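PDB 3R0E: mannose-specific lectin 1 chain 2 from Remusatia vivipara, which probably binds mannose as a bulb-type lectin domain of a secreted plant protein and agglutinates rabbit erythrocytes. Local coordinates for residues B[24-28]-B[38-42]. Residues are numbered along the deposited sequence; the frame is centred on the assembly and turned at random.
Sequences KNHQL and LYGGK
In the β-hairpin of strands 27-30 and 36-39, Gln27 and Tyr39 form an antiparallel hydrogen-bonded pair at the open end, where strand 27-30 begins and strand 36-39 ends. Tyr39 N reaches Gln27 O at 2.7 Å. The return bond, from Gln27 N to Tyr39 O, is longer at 3.2 Å but runs straight (162° at the hydrogen). Each carbonyl oxygen also takes a CA-H contact, Gln27 O from Leu38 CA and Tyr39 O from His26 CA.

Leu28 and Leu38, the neighbouring non-hydrogen-bonded pair, put their side chains on the other face of the sheet from Gln27 and Tyr39. They cross at about a right angle, with Leu28 CD1 on Leu38 CB at 3.8 Å, and both also pack on Leu92 of strand 89-92. Leu38 CD1 turns instead to His26 CB, 3.9 Å away.

Beyond the last bridge the His26 ring lies beside the Gly40-Gly41 backbone, CE1 being 3.4 Å from Gly41 N. With chi1 at -53°, CG is anti to the carbonyl carbon, which carries the imidazole to this backbone. Gly40, which has no side chain, lets its backbone lie close against the ring, with His26 ND1 3.6 Å from Gly40 C. ND1 itself is buried with no polar partner in the model.

On the face that carries Gln27 and Tyr39, Tyr39 OH hydrogen-bonds Gln31 NE2. Both Tyr39 and Gln31 are assigned to the mannose site by similarity with related lectins, and they are the last and first residues of the QxDxNxVxY motif of the β-prism II fold.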
loop_
_atom_site.group_PDB
_atom_site.type_symbol
_atom_site.label_atom_id
_atom_site.label_comp_id
_atom_site.label_asym_id
_atom_site.label_seq_id
_atom_site.Cartn_x
_atom_site.Cartn_y
_atom_site.Cartn_z
ATOM N N LYS B 24 -2.113 -8.195 -10.031
ATOM C CA LYS B 24 -2.765 -9.367 -10.619
ATOM C C LYS B 24 -3.148 -9.190 -12.089
ATOM O O LYS B 24 -2.712 -9.967 -12.945
ATOM C CB LYS B 24 -4.012 -9.718 -9.807
ATOM C CG LYS B 24 -4.206 -11.215 -9.567
ATOM C CD LYS B 24 -5.383 -11.470 -8.608
ATOM C CE LYS B 24 -5.141 -12.702 -7.730
ATOM N NZ LYS B 24 -3.928 -12.560 -6.841
ATOM N N ASN B 25 -3.953 -8.165 -12.372
ATOM C CA ASN B 25 -4.451 -7.908 -13.730
ATOM C C ASN B 25 -4.073 -6.537 -14.292
ATOM O O ASN B 25 -4.592 -6.122 -15.330
ATOM C CB ASN B 25 -5.979 -8.082 -13.775
ATOM C CG ASN B 25 -6.410 -9.526 -13.565
ATOM O OD1 ASN B 25 -7.151 -9.829 -12.631
ATOM N ND2 ASN B 25 -5.933 -10.426 -14.424
ATOM N N HIS B 26 -3.168 -5.840 -13.607
ATOM C CA HIS B 26 -2.870 -4.445 -13.918
ATOM C C HIS B 26 -1.389 -4.120 -13.827
ATOM O O HIS B 26 -0.657 -4.740 -13.060
ATOM C CB HIS B 26 -3.631 -3.518 -12.970
ATOM C CG HIS B 26 -5.104 -3.776 -12.924
ATOM N ND1 HIS B 26 -6.004 -3.098 -13.720
ATOM C CD2 HIS B 26 -5.831 -4.647 -12.189
ATOM C CE1 HIS B 26 -7.223 -3.533 -13.465
ATOM N NE2 HIS B 26 -7.145 -4.474 -12.542
ATOM N N GLN B 27 -0.974 -3.125 -14.609
ATOM C CA GLN B 27 0.382 -2.599 -14.598
ATOM C C GLN B 27 0.339 -1.078 -14.630
ATOM O O GLN B 27 -0.489 -0.485 -15.315
ATOM C CB GLN B 27 1.174 -3.074 -15.821
ATOM C CG GLN B 27 1.564 -4.549 -15.825
ATOM C CD GLN B 27 2.636 -4.859 -16.871
ATOM O OE1 GLN B 27 2.529 -4.459 -18.033
ATOM N NE2 GLN B 27 3.677 -5.568 -16.456
ATOM N N LEU B 28 1.248 -0.454 -13.886
ATOM C CA LEU B 28 1.410 0.983 -13.916
ATOM C C LEU B 28 2.853 1.285 -14.333
ATOM O O LEU B 28 3.785 1.004 -13.588
ATOM C CB LEU B 28 1.084 1.570 -12.543
ATOM C CG LEU B 28 1.217 3.082 -12.377
ATOM C CD1 LEU B 28 0.200 3.826 -13.245
ATOM C CD2 LEU B 28 1.078 3.447 -10.917
ATOM N N LEU B 38 -1.577 3.324 -16.566
ATOM C CA LEU B 38 -2.136 2.193 -15.877
ATOM C C LEU B 38 -2.869 1.344 -16.909
ATOM O O LEU B 38 -3.879 1.766 -17.461
ATOM C CB LEU B 38 -3.063 2.667 -14.745
ATOM C CG LEU B 38 -4.021 1.755 -13.955
ATOM C CD1 LEU B 38 -3.790 0.260 -14.071
ATOM C CD2 LEU B 38 -4.037 2.161 -12.485
ATOM N N TYR B 39 -2.336 0.155 -17.176
ATOM C CA TYR B 39 -2.947 -0.773 -18.117
ATOM C C TYR B 39 -3.885 -1.716 -17.407
ATOM O O TYR B 39 -3.534 -2.293 -16.372
ATOM C CB TYR B 39 -1.881 -1.581 -18.860
ATOM C CG TYR B 39 -1.109 -0.746 -19.839
ATOM C CD1 TYR B 39 -1.622 -0.467 -21.106
ATOM C CD2 TYR B 39 0.122 -0.198 -19.489
ATOM C CE1 TYR B 39 -0.917 0.321 -22.002
ATOM C CE2 TYR B 39 0.836 0.582 -20.379
ATOM C CZ TYR B 39 0.316 0.835 -21.635
ATOM O OH TYR B 39 1.027 1.630 -22.505
ATOM N N GLY B 40 -5.072 -1.885 -17.976
ATOM C CA GLY B 40 -6.068 -2.795 -17.433
ATOM C C GLY B 40 -7.263 -2.035 -16.907
ATOM O O GLY B 40 -7.229 -0.809 -16.789
ATOM N N GLY B 41 -8.322 -2.772 -16.589
ATOM C CA GLY B 41 -9.576 -2.173 -16.181
ATOM C C GLY B 41 -10.395 -1.726 -17.384
ATOM O O GLY B 41 -9.962 -1.836 -18.535
ATOM N N LYS B 42 -11.579 -1.201 -17.097
ATOM C CA LYS B 42 -12.531 -0.779 -18.103
ATOM C C LYS B 42 -11.935 0.278 -19.029
ATOM O O LYS B 42 -11.968 0.112 -20.251
ATOM C CB LYS B 42 -13.807 -0.281 -17.410
ATOM C CG LYS B 42 -15.014 -0.102 -18.298
ATOM C CD LYS B 42 -16.300 -0.159 -17.472
ATOM C CE LYS B 42 -17.468 0.435 -18.228
ATOM N NZ LYS B 42 -18.732 0.404 -17.436
#